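Local coordinates for protein transcriptional regulator, LacI family (Corynebacterium glutamicum, PDB 3H5T) that acts as an inositol-dependent transcriptional activator of the inositol phosphate synthase gene ino1 and regulates other genes by binding a palindromic promoter motif, at residues A[313-318]-A[349-354]; A[274-279]-A[302-307]; A[179-184]-A[229-234]. All coordinates share one frame; numbering follows the deposited sequence.

All three contacts lie in the periplasmic-binding-protein-like part of this LacI-family regulator. Along the chain, contact 3 closes first, contact 2 follows, and contact 1 comes last. Contacts 1 and 2 have centres about 9 Å apart and touch, with strand 316-318 bonding to both segments of contact 2. Contact 1 pairs the last two strands of the seven-stranded sheet. Contact 2 lies at the ends of strands 271-274 and 299-302 of the five-stranded sheet. Contact 3 joins two helices that cover that second sheet, and Phe351 of contact 1 packs on the first of them. The group thus ties the two sheets together.

Contact 1. Residues A[313-318]-A[349-354]; sequences DLTTVI and TSFHPG
Asp313 reaches His352 and Gly354 just beyond the end of the antiparallel pair of strands 316-318 and 350-352, at the edge of the seven-stranded sheet. In the LacI-family fold, such strands lie where the chain passes between the two lobes of the binding domain. On the other side, the backbones of Thr315 and Val317 bond to Gly302 and Asp304, so the contact joins the two lobes. Asp313 is the C-prime residue of a Schellman motif that ends helix 307-311. Its CG is anti to the backbone N (chi1 -169°), which carries it toward the His352 ring. OD1 lies 3.1 Å from His352 CE1, with carboxylate and imidazole planes 84° apart. OD2 sits by Gly354 C. Leu314 turns its side chain off to Asp277 and Ala280, but its carbonyl serves the contact. His352 ND1 donates to Leu314 O over 3.1 Å at 160°, and the oxygen lies in the ring plane. This in-plane bond restrains the rotation of the imidazole. Thr315 OG1 donates to Pro353 O at 2.9 Å and also bonds to Thr356 OG1. Its CG2 meets the tip of the Phe351 ring, 3.4 Å from CZ. Thr316 and His352 are a hydrogen-bonded pair, with His352 N 2.8 Å from Thr316 O. Thr316 OG1 is taken up by Asp277 OD1. Val317 and Phe351 form the non-hydrogen-bonded pair. Val317 CG2 comes to the edge of the Phe351 ring, whose outer part rests on Pro179, Ala180 and Ala183 of helix 178-186. Ile318 and Ser350 make the next hydrogen-bonded pair, with Ile318 N 2.8 Å from Ser350 O. On the same face of the sheet, Ile318 CG1 lies 3.9 Å from His352 CB, and Ile318 CD1 ends 4.1 Å from His352 CD2.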
ATOM      1  N   ASP A 313      18.189  -4.317   0.552  1.00 34.97           N
ATOM      2  CA  ASP A 313      18.598  -3.432   1.631  1.00 34.70           C
ATOM      3  C   ASP A 313      18.632  -2.011   1.089  1.00 33.20           C
ATOM      4  O   ASP A 313      19.631  -1.304   1.204  1.00 33.95           O
ATOM      5  CB  ASP A 313      19.973  -3.809   2.181  1.00 35.24           C
ATOM      6  CG  ASP A 313      20.295  -3.069   3.463  1.00 37.51           C
ATOM      7  OD1 ASP A 313      19.443  -3.076   4.376  1.00 38.77           O
ATOM      8  OD2 ASP A 313      21.388  -2.479   3.566  1.00 41.46           O
ATOM      9  N   LEU A 314      17.521  -1.615   0.484  1.00 31.26           N
ATOM     10  CA  LEU A 314      17.359  -0.284  -0.094  1.00 29.59           C
ATOM     11  C   LEU A 314      17.097   0.713   1.028  1.00 28.60           C
ATOM     12  O   LEU A 314      16.387   0.397   1.980  1.00 28.78           O
ATOM     13  CB  LEU A 314      16.154  -0.288  -1.037  1.00 28.46           C
ATOM     14  CG  LEU A 314      15.726   1.006  -1.731  1.00 27.47           C
ATOM     15  CD1 LEU A 314      16.670   1.236  -2.889  1.00 23.91           C
ATOM     16  CD2 LEU A 314      14.269   0.903  -2.236  1.00 22.10           C
ATOM     17  N   THR A 315      17.671   1.907   0.932  1.00 28.01           N
ATOM     18  CA  THR A 315      17.413   2.923   1.946  1.00 26.44           C
ATOM     19  C   THR A 315      15.969   3.317   1.652  1.00 26.99           C
ATOM     20  O   THR A 315      15.648   3.663   0.514  1.00 28.22           O
ATOM     21  CB  THR A 315      18.318   4.139   1.765  1.00 25.62           C
ATOM     22  OG1 THR A 315      19.687   3.730   1.853  1.00 24.38           O
ATOM     23  CG2 THR A 315      18.030   5.171   2.833  1.00 24.53           C
ATOM     24  N   THR A 316      15.098   3.263   2.655  1.00 24.45           N
ATOM     25  CA  THR A 316      13.696   3.569   2.410  1.00 23.38           C
ATOM     26  C   THR A 316      12.878   3.786   3.699  1.00 24.12           C
ATOM     27  O   THR A 316      13.384   3.610   4.804  1.00 23.82           O
ATOM     28  CB  THR A 316      13.066   2.409   1.575  1.00 22.80           C
ATOM     29  OG1 THR A 316      11.724   2.741   1.203  1.00 22.17           O
ATOM     30  CG2 THR A 316      13.074   1.098   2.384  1.00 19.18           C
ATOM     31  N   VAL A 317      11.615   4.177   3.536  1.00 22.78           N
ATOM     32  CA  VAL A 317      10.707   4.409   4.662  1.00 24.76           C
ATOM     33  C   VAL A 317       9.799   3.186   4.803  1.00 25.93           C
ATOM     34  O   VAL A 317       9.045   2.856   3.884  1.00 27.70           O
ATOM     35  CB  VAL A 317       9.813   5.662   4.423  1.00 23.64           C
ATOM     36  CG1 VAL A 317       8.837   5.843   5.567  1.00 19.29           C
ATOM     37  CG2 VAL A 317      10.683   6.903   4.269  1.00 24.19           C
ATOM     38  N   ILE A 318       9.866   2.497   5.935  1.00 26.05           N
ATOM     39  CA  ILE A 318       9.015   1.328   6.097  1.00 25.02           C
ATOM     40  C   ILE A 318       7.615   1.709   6.539  1.00 25.46           C
ATOM     41  O   ILE A 318       7.422   2.415   7.527  1.00 25.93           O
ATOM     42  CB  ILE A 318       9.604   0.311   7.093  1.00 23.84           C
ATOM     43  CG1 ILE A 318      10.987  -0.137   6.602  1.00 19.51           C
ATOM     44  CG2 ILE A 318       8.652  -0.899   7.228  1.00 16.77           C
ATOM     45  CD1 ILE A 318      11.571  -1.282   7.376  1.00 18.46           C
ATOM     46  N   THR A 349       5.445   5.000  10.705  1.00 31.50           N
ATOM     47  CA  THR A 349       6.409   4.450   9.766  1.00 30.46           C
ATOM     48  C   THR A 349       7.748   4.454  10.489  1.00 30.80           C
ATOM     49  O   THR A 349       7.875   5.033  11.563  1.00 31.42           O
ATOM     50  CB  THR A 349       6.546   5.327   8.502  1.00 31.29           C
ATOM     51  OG1 THR A 349       7.188   6.564   8.845  1.00 30.14           O
ATOM     52  CG2 THR A 349       5.173   5.615   7.897  1.00 30.63           C
ATOM     53  N   SER A 350       8.750   3.808   9.910  1.00 31.86           N
ATOM     54  CA  SER A 350      10.075   3.784  10.509  1.00 31.91           C
ATOM     55  C   SER A 350      11.094   3.799   9.383  1.00 32.37           C
ATOM     56  O   SER A 350      10.956   3.067   8.406  1.00 34.19           O
ATOM     57  CB  SER A 350      10.258   2.535  11.372  1.00 31.67           C
ATOM     58  OG  SER A 350      10.102   1.361  10.599  1.00 33.91           O
ATOM     59  N   PHE A 351      12.109   4.638   9.518  1.00 31.72           N
ATOM     60  CA  PHE A 351      13.132   4.743   8.499  1.00 31.70           C
ATOM     61  C   PHE A 351      14.022   3.506   8.492  1.00 32.82           C
ATOM     62  O   PHE A 351      14.281   2.909   9.532  1.00 35.78           O
ATOM     63  CB  PHE A 351      13.975   5.999   8.739  1.00 30.79           C
ATOM     64  CG  PHE A 351      14.941   6.300   7.626  1.00 30.73           C
ATOM     65  CD1 PHE A 351      14.494   6.408   6.310  1.00 27.69           C
ATOM     66  CD2 PHE A 351      16.299   6.467   7.891  1.00 29.70           C
ATOM     67  CE1 PHE A 351      15.387   6.673   5.271  1.00 29.37           C
ATOM     68  CE2 PHE A 351      17.201   6.731   6.857  1.00 30.39           C
ATOM     69  CZ  PHE A 351      16.743   6.835   5.543  1.00 28.84           C
ATOM     70  N   HIS A 352      14.489   3.129   7.307  1.00 32.56           N
ATOM     71  CA  HIS A 352      15.361   1.970   7.141  1.00 32.00           C
ATOM     72  C   HIS A 352      16.666   2.467   6.511  1.00 33.49           C
ATOM     73  O   HIS A 352      16.771   2.572   5.289  1.00 34.07           O
ATOM     74  CB  HIS A 352      14.679   0.948   6.230  1.00 28.65           C
ATOM     75  CG  HIS A 352      15.430  -0.334   6.080  1.00 25.78           C
ATOM     76  ND1 HIS A 352      16.050  -0.701   4.905  1.00 26.15           N
ATOM     77  CD2 HIS A 352      15.643  -1.349   6.950  1.00 25.04           C
ATOM     78  CE1 HIS A 352      16.614  -1.886   5.058  1.00 23.63           C
ATOM     79  NE2 HIS A 352      16.381  -2.301   6.290  1.00 23.37           N
ATOM     80  N   PRO A 353      17.675   2.787   7.346  1.00 33.89           N
ATOM     81  CA  PRO A 353      18.976   3.283   6.881  1.00 33.09           C
ATOM     82  C   PRO A 353      19.456   2.637   5.591  1.00 32.06           C
ATOM     83  O   PRO A 353      19.965   3.319   4.708  1.00 31.60           O
ATOM     84  CB  PRO A 353      19.884   2.999   8.067  1.00 33.67           C
ATOM     85  CG  PRO A 353      18.976   3.270   9.218  1.00 32.29           C
ATOM     86  CD  PRO A 353      17.700   2.561   8.804  1.00 32.81           C
ATOM     87  N   GLY A 354      19.292   1.323   5.490  1.00 32.93           N
ATOM     88  CA  GLY A 354      19.680   0.611   4.283  1.00 35.09           C
ATOM     89  C   GLY A 354      21.127   0.735   3.840  1.00 37.12           C
ATOM     90  O   GLY A 354      22.004   1.077   4.632  1.00 36.74           O
TER

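Contact 2. Residues A[274-279]-A[302-307]; sequences CTVDAL and GFDGTH
All three hydrogen bonds between segments 274-279 and 302-307 run through Asp277. Its CG, beside its own backbone N (chi1 -77°), lies against the 303-306 loop. OD2 accepts from two backbone N-H groups. Thr306 N meets OD2 at 3.1 Å, nearly in line with the C-O bond. Gly305 N comes from above the carboxylate plane, 2.8 Å from OD2. With Thr316 on OD1, the buried carboxylate is gripped from both oxygens. The backbone adds a bond from Asp277 N to Phe303 O at 2.9 Å. A water extends the polar network, accepting from Ala278 N and donating to Asp304 OD2. These groups sit at the C-terminal ends of strands 271-274 and 299-302, parallel neighbours in a Rossmann-like sheet. Val276 is the N-cap residue of helix 277-289. Thr306 is that of helix 307-311, its OG1 weakly capping Ala309 N.

The remaining contacts set carbon against oxygen. Val276 CG2 lies 3.5 Å from Asp304 OD2. Phe303 CB rests 3.3 Å from Thr275 O, while its ring is carried off the segment. Arg224 bridges Thr275 and Phe303, bonding to Thr275 O and making a cation-pi contact with the Phe303 ring.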
ATOM      1  N   CYS A 274      12.843   8.829  -4.352  1.00 24.34           N
ATOM      2  CA  CYS A 274      11.605   8.304  -4.909  1.00 22.20           C
ATOM      3  C   CYS A 274      10.465   8.344  -3.906  1.00 20.73           C
ATOM      4  O   CYS A 274      10.661   8.164  -2.708  1.00 22.28           O
ATOM      5  CB  CYS A 274      11.799   6.861  -5.364  1.00 21.10           C
ATOM      6  SG  CYS A 274      13.014   6.670  -6.638  1.00 27.13           S
ATOM      7  N   THR A 275       9.265   8.550  -4.422  1.00 19.92           N
ATOM      8  CA  THR A 275       8.059   8.614  -3.623  1.00 20.32           C
ATOM      9  C   THR A 275       7.539   7.210  -3.299  1.00 22.04           C
ATOM     10  O   THR A 275       6.737   7.027  -2.370  1.00 20.52           O
ATOM     11  CB  THR A 275       6.983   9.401  -4.387  1.00 20.35           C
ATOM     12  OG1 THR A 275       7.298  10.799  -4.336  1.00 21.93           O
ATOM     13  CG2 THR A 275       5.618   9.164  -3.798  1.00 23.25           C
ATOM     14  N   VAL A 276       8.009   6.223  -4.058  1.00 20.95           N
ATOM     15  CA  VAL A 276       7.575   4.845  -3.862  1.00 23.94           C
ATOM     16  C   VAL A 276       8.689   3.856  -4.256  1.00 24.59           C
ATOM     17  O   VAL A 276       9.383   4.082  -5.245  1.00 25.10           O
ATOM     18  CB  VAL A 276       6.278   4.597  -4.691  1.00 24.53           C
ATOM     19  CG1 VAL A 276       6.495   3.521  -5.745  1.00 25.21           C
ATOM     20  CG2 VAL A 276       5.148   4.242  -3.765  1.00 24.40           C
ATOM     21  N   ASP A 277       8.862   2.778  -3.484  1.00 24.87           N
ATOM     22  CA  ASP A 277       9.910   1.783  -3.767  1.00 24.74           C
ATOM     23  C   ASP A 277       9.972   1.356  -5.231  1.00 24.41           C
ATOM     24  O   ASP A 277      11.062   1.184  -5.785  1.00 24.26           O
ATOM     25  CB  ASP A 277       9.727   0.514  -2.924  1.00 26.22           C
ATOM     26  CG  ASP A 277      10.171   0.684  -1.483  1.00 28.91           C
ATOM     27  OD1 ASP A 277      10.760   1.732  -1.140  1.00 27.26           O
ATOM     28  OD2 ASP A 277       9.932  -0.255  -0.692  1.00 30.65           O
ATOM     29  N   ALA A 278       8.809   1.168  -5.847  1.00 22.47           N
ATOM     30  CA  ALA A 278       8.744   0.748  -7.242  1.00 22.56           C
ATOM     31  C   ALA A 278       9.625   1.629  -8.107  1.00 23.51           C
ATOM     32  O   ALA A 278      10.366   1.132  -8.958  1.00 24.06           O
ATOM     33  CB  ALA A 278       7.310   0.802  -7.744  1.00 21.11           C
ATOM     34  N   LEU A 279       9.536   2.937  -7.885  1.00 23.66           N
ATOM     35  CA  LEU A 279      10.322   3.903  -8.643  1.00 23.56           C
ATOM     36  C   LEU A 279      11.816   3.710  -8.410  1.00 24.74           C
ATOM     37  O   LEU A 279      12.621   3.858  -9.333  1.00 24.98           O
ATOM     38  CB  LEU A 279       9.924   5.332  -8.268  1.00 18.96           C
ATOM     39  CG  LEU A 279       8.597   5.864  -8.807  1.00 19.54           C
ATOM     40  CD1 LEU A 279       8.322   7.210  -8.175  1.00 18.03           C
ATOM     41  CD2 LEU A 279       8.648   5.994 -10.322  1.00 18.20           C
ATOM     42  N   GLY A 302      13.865   5.127  -1.162  1.00 28.49           N
ATOM     43  CA  GLY A 302      12.558   4.632  -1.533  1.00 27.08           C
ATOM     44  C   GLY A 302      11.538   4.927  -0.452  1.00 27.13           C
ATOM     45  O   GLY A 302      11.837   5.654   0.491  1.00 26.97           O
ATOM     46  N   PHE A 303      10.335   4.372  -0.595  1.00 25.68           N
ATOM     47  CA  PHE A 303       9.266   4.557   0.375  1.00 25.70           C
ATOM     48  C   PHE A 303       8.264   3.412   0.207  1.00 26.81           C
ATOM     49  O   PHE A 303       7.740   3.203  -0.886  1.00 27.46           O
ATOM     50  CB  PHE A 303       8.559   5.906   0.163  1.00 23.69           C
ATOM     51  CG  PHE A 303       7.635   6.298   1.291  1.00 23.38           C
ATOM     52  CD1 PHE A 303       7.929   7.397   2.099  1.00 23.37           C
ATOM     53  CD2 PHE A 303       6.476   5.565   1.558  1.00 23.12           C
ATOM     54  CE1 PHE A 303       7.084   7.762   3.153  1.00 21.89           C
ATOM     55  CE2 PHE A 303       5.622   5.922   2.615  1.00 21.50           C
ATOM     56  CZ  PHE A 303       5.926   7.018   3.411  1.00 22.49           C
ATOM     57  N   ASP A 304       8.031   2.685   1.302  1.00 26.88           N
ATOM     58  CA  ASP A 304       7.109   1.546   1.395  1.00 27.15           C
ATOM     59  C   ASP A 304       7.687   0.425   2.245  1.00 28.06           C
ATOM     60  O   ASP A 304       7.073  -0.005   3.225  1.00 26.52           O
ATOM     61  CB  ASP A 304       6.744   0.973   0.022  1.00 27.44           C
ATOM     62  CG  ASP A 304       5.473   1.576  -0.538  1.00 26.86           C
ATOM     63  OD1 ASP A 304       4.784   2.286   0.224  1.00 30.66           O
ATOM     64  OD2 ASP A 304       5.161   1.338  -1.724  1.00 24.19           O
ATOM     65  N   GLY A 305       8.866  -0.051   1.857  1.00 28.29           N
ATOM     66  CA  GLY A 305       9.504  -1.129   2.589  1.00 28.72           C
ATOM     67  C   GLY A 305       9.028  -2.503   2.150  1.00 29.62           C
ATOM     68  O   GLY A 305       8.887  -3.404   2.976  1.00 29.77           O
ATOM     69  N   THR A 306       8.779  -2.674   0.853  1.00 30.13           N
ATOM     70  CA  THR A 306       8.323  -3.959   0.337  1.00 30.39           C
ATOM     71  C   THR A 306       9.409  -5.000   0.564  1.00 31.28           C
ATOM     72  O   THR A 306      10.574  -4.661   0.770  1.00 31.61           O
ATOM     73  CB  THR A 306       7.987  -3.896  -1.190  1.00 31.53           C
ATOM     74  OG1 THR A 306       9.175  -3.623  -1.950  1.00 30.33           O
ATOM     75  CG2 THR A 306       6.953  -2.801  -1.466  1.00 32.18           C
ATOM     76  N   HIS A 307       9.014  -6.267   0.526  1.00 32.63           N
ATOM     77  CA  HIS A 307       9.924  -7.389   0.724  1.00 32.89           C
ATOM     78  C   HIS A 307      11.160  -7.293  -0.171  1.00 33.19           C
ATOM     79  O   HIS A 307      12.278  -7.562   0.269  1.00 34.20           O
ATOM     80  CB  HIS A 307       9.165  -8.697   0.468  1.00 34.82           C
ATOM     81  CG  HIS A 307       9.979  -9.929   0.701  1.00 36.79           C
ATOM     82  ND1 HIS A 307      10.923 -10.381  -0.199  1.00 37.86           N
ATOM     83  CD2 HIS A 307      10.002 -10.799   1.738  1.00 36.68           C
ATOM     84  CE1 HIS A 307      11.491 -11.475   0.276  1.00 36.46           C
ATOM     85  NE2 HIS A 307      10.949 -11.749   1.450  1.00 36.63           N
TER
HETATM   86  O   HOH W   1       6.337   0.555  -4.255  1.00 19.57           O

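Contact 3. Residues A[179-184]-A[229-234]; sequences PAAQAL and MEVFIE
Ala181 and Phe232 meet where helix 178-186 packs beside helix 221-235. The axes of the two short segments approach to 8.7 Å and run roughly the same way, 33° apart. Both helices touch strand 192-197 of the five-stranded sheet, and the first also touches strands 271-274 and 299-302. Neighbouring helices laid over a largely parallel sheet are characteristic of the alpha/beta lobes of this fold. Ala181 CB points toward helix 221-235 and contacts two residues. Val231 CB is 3.9 Å away from it, and CE1 of the Phe232 ring is 3.4 Å away. Leu184 CD1 comes to the edge of that ring, 4.2 Å from Phe232 CZ. Ala181 O also lies at the ring edge, in its plane.

Gln182 flanks this patch. Its CB is 4.1 Å from Val231 CG1. CG stands anti to the backbone N (chi1 -169°). The chain then bends at chi2 (63°), which brings CD back toward Val231, 3.9 Å from CG1. At the tip, OE1 lies 3.5 Å from the same Val231 CG1, and a water donates a weak bond to OE1. That water also donates to Val231 O at 2.9 Å. NE2 turns to Asp186 OD1 within its own helix. The Gln182 and Val231 side chains cross at about a right angle.

The direct contact is mostly apolar: Ala181 CB, a valine, a leucine methyl and the Phe232 ring. The one hydrogen-bonded link between the segments is a water, weakly bound to Gln182 OE1, so the fit probably rests mainly on apolar packing.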
ATOM      1  N   PRO A 179      12.800  11.593   7.034  1.00 29.21           N
ATOM      2  CA  PRO A 179      14.006  10.788   7.272  1.00 29.28           C
ATOM      3  C   PRO A 179      14.794  10.420   6.016  1.00 31.43           C
ATOM      4  O   PRO A 179      16.019  10.273   6.058  1.00 33.53           O
ATOM      5  CB  PRO A 179      13.454   9.557   7.980  1.00 28.25           C
ATOM      6  CG  PRO A 179      12.330  10.121   8.771  1.00 28.37           C
ATOM      7  CD  PRO A 179      11.652  11.033   7.771  1.00 28.16           C
ATOM      8  N   ALA A 180      14.091  10.272   4.900  1.00 32.23           N
ATOM      9  CA  ALA A 180      14.727   9.911   3.640  1.00 31.86           C
ATOM     10  C   ALA A 180      15.438  11.097   2.983  1.00 31.91           C
ATOM     11  O   ALA A 180      16.588  10.983   2.553  1.00 31.65           O
ATOM     12  CB  ALA A 180      13.689   9.330   2.691  1.00 31.03           C
ATOM     13  N   ALA A 181      14.759  12.234   2.894  1.00 31.77           N
ATOM     14  CA  ALA A 181      15.366  13.411   2.281  1.00 31.22           C
ATOM     15  C   ALA A 181      16.519  13.881   3.168  1.00 31.74           C
ATOM     16  O   ALA A 181      17.573  14.288   2.676  1.00 28.67           O
ATOM     17  CB  ALA A 181      14.332  14.505   2.123  1.00 30.63           C
ATOM     18  N   GLN A 182      16.311  13.812   4.482  1.00 32.81           N
ATOM     19  CA  GLN A 182      17.330  14.213   5.441  1.00 33.91           C
ATOM     20  C   GLN A 182      18.581  13.358   5.283  1.00 34.71           C
ATOM     21  O   GLN A 182      19.693  13.873   5.285  1.00 35.22           O
ATOM     22  CB  GLN A 182      16.813  14.064   6.865  1.00 33.85           C
ATOM     23  CG  GLN A 182      17.724  14.700   7.878  1.00 34.60           C
ATOM     24  CD  GLN A 182      17.819  16.191   7.673  1.00 34.43           C
ATOM     25  OE1 GLN A 182      16.881  16.929   7.967  1.00 33.00           O
ATOM     26  NE2 GLN A 182      18.951  16.642   7.143  1.00 36.01           N
ATOM     27  N   ALA A 183      18.388  12.048   5.150  1.00 35.44           N
ATOM     28  CA  ALA A 183      19.501  11.125   4.986  1.00 36.13           C
ATOM     29  C   ALA A 183      20.319  11.504   3.755  1.00 36.12           C
ATOM     30  O   ALA A 183      21.538  11.326   3.732  1.00 37.78           O
ATOM     31  CB  ALA A 183      18.987   9.688   4.858  1.00 35.55           C
ATOM     32  N   LEU A 184      19.649  12.027   2.733  1.00 36.11           N
ATOM     33  CA  LEU A 184      20.342  12.427   1.512  1.00 36.33           C
ATOM     34  C   LEU A 184      21.167  13.676   1.770  1.00 36.35           C
ATOM     35  O   LEU A 184      22.289  13.799   1.281  1.00 37.02           O
ATOM     36  CB  LEU A 184      19.347  12.704   0.377  1.00 34.27           C
ATOM     37  CG  LEU A 184      18.676  11.499  -0.280  1.00 33.29           C
ATOM     38  CD1 LEU A 184      17.748  11.968  -1.381  1.00 31.54           C
ATOM     39  CD2 LEU A 184      19.744  10.569  -0.840  1.00 33.83           C
ATOM     40  N   MET A 229      10.905  18.075  -0.188  1.00 34.06           N
ATOM     41  CA  MET A 229      11.325  19.396  -0.625  1.00 34.97           C
ATOM     42  C   MET A 229      11.517  20.355   0.550  1.00 36.85           C
ATOM     43  O   MET A 229      12.366  21.246   0.491  1.00 37.26           O
ATOM     44  CB  MET A 229      10.295  19.981  -1.588  1.00 32.55           C
ATOM     45  CG  MET A 229      10.818  21.146  -2.398  1.00 32.46           C
ATOM     46  SD  MET A 229      12.053  20.621  -3.587  1.00 27.56           S
ATOM     47  CE  MET A 229      11.003  20.048  -4.875  1.00 28.51           C
ATOM     48  N   GLU A 230      10.727  20.176   1.609  1.00 38.63           N
ATOM     49  CA  GLU A 230      10.826  21.037   2.787  1.00 40.99           C
ATOM     50  C   GLU A 230      12.142  20.790   3.510  1.00 41.45           C
ATOM     51  O   GLU A 230      12.719  21.706   4.097  1.00 42.82           O
ATOM     52  CB  GLU A 230       9.637  20.805   3.733  1.00 42.17           C
ATOM     53  CG  GLU A 230       8.291  21.153   3.096  1.00 45.16           C
ATOM     54  CD  GLU A 230       7.104  20.981   4.030  1.00 47.72           C
ATOM     55  OE1 GLU A 230       6.979  19.905   4.657  1.00 49.92           O
ATOM     56  OE2 GLU A 230       6.282  21.920   4.125  1.00 47.69           O
ATOM     57  N   VAL A 231      12.624  19.554   3.456  1.00 41.69           N
ATOM     58  CA  VAL A 231      13.887  19.215   4.095  1.00 40.94           C
ATOM     59  C   VAL A 231      15.054  19.724   3.251  1.00 40.90           C
ATOM     60  O   VAL A 231      16.114  20.052   3.778  1.00 43.16           O
ATOM     61  CB  VAL A 231      14.010  17.686   4.302  1.00 41.01           C
ATOM     62  CG1 VAL A 231      15.404  17.331   4.828  1.00 40.32           C
ATOM     63  CG2 VAL A 231      12.939  17.214   5.280  1.00 38.55           C
ATOM     64  N   PHE A 232      14.864  19.795   1.940  1.00 41.18           N
ATOM     65  CA  PHE A 232      15.921  20.282   1.060  1.00 41.60           C
ATOM     66  C   PHE A 232      16.054  21.795   1.182  1.00 42.79           C
ATOM     67  O   PHE A 232      17.158  22.334   1.152  1.00 41.79           O
ATOM     68  CB  PHE A 232      15.632  19.909  -0.397  1.00 39.61           C
ATOM     69  CG  PHE A 232      15.644  18.432  -0.661  1.00 38.33           C
ATOM     70  CD1 PHE A 232      16.269  17.556   0.220  1.00 36.38           C
ATOM     71  CD2 PHE A 232      15.069  17.918  -1.816  1.00 37.61           C
ATOM     72  CE1 PHE A 232      16.323  16.194  -0.050  1.00 35.78           C
ATOM     73  CE2 PHE A 232      15.119  16.553  -2.096  1.00 36.35           C
ATOM     74  CZ  PHE A 232      15.749  15.693  -1.211  1.00 35.69           C
ATOM     75  N   ILE A 233      14.915  22.469   1.317  1.00 44.64           N
ATOM     76  CA  ILE A 233      14.884  23.918   1.457  1.00 45.94           C
ATOM     77  C   ILE A 233      15.644  24.338   2.710  1.00 47.48           C
ATOM     78  O   ILE A 233      16.430  25.288   2.676  1.00 48.83           O
ATOM     79  CB  ILE A 233      13.425  24.435   1.531  1.00 45.94           C
ATOM     80  CG1 ILE A 233      12.804  24.416   0.132  1.00 45.27           C
ATOM     81  CG2 ILE A 233      13.379  25.836   2.115  1.00 44.67           C
ATOM     82  CD1 ILE A 233      11.346  24.847   0.096  1.00 45.78           C
ATOM     83  N   GLU A 234      15.412  23.624   3.809  1.00 48.09           N
ATOM     84  CA  GLU A 234      16.081  23.910   5.073  1.00 48.59           C
ATOM     85  C   GLU A 234      17.579  23.663   4.947  1.00 48.59           C
ATOM     86  O   GLU A 234      18.371  24.190   5.725  1.00 48.18           O
ATOM     87  CB  GLU A 234      15.507  23.025   6.183  1.00 50.87           C
ATOM     88  CG  GLU A 234      16.208  23.160   7.535  1.00 55.51           C
ATOM     89  CD  GLU A 234      16.034  24.533   8.172  1.00 58.24           C
ATOM     90  OE1 GLU A 234      16.492  25.536   7.582  1.00 58.80           O
ATOM     91  OE2 GLU A 234      15.439  24.608   9.268  1.00 59.17           O
TER
HETATM   92  O   HOH W   2      17.572  19.771   6.307  1.00 40.12           O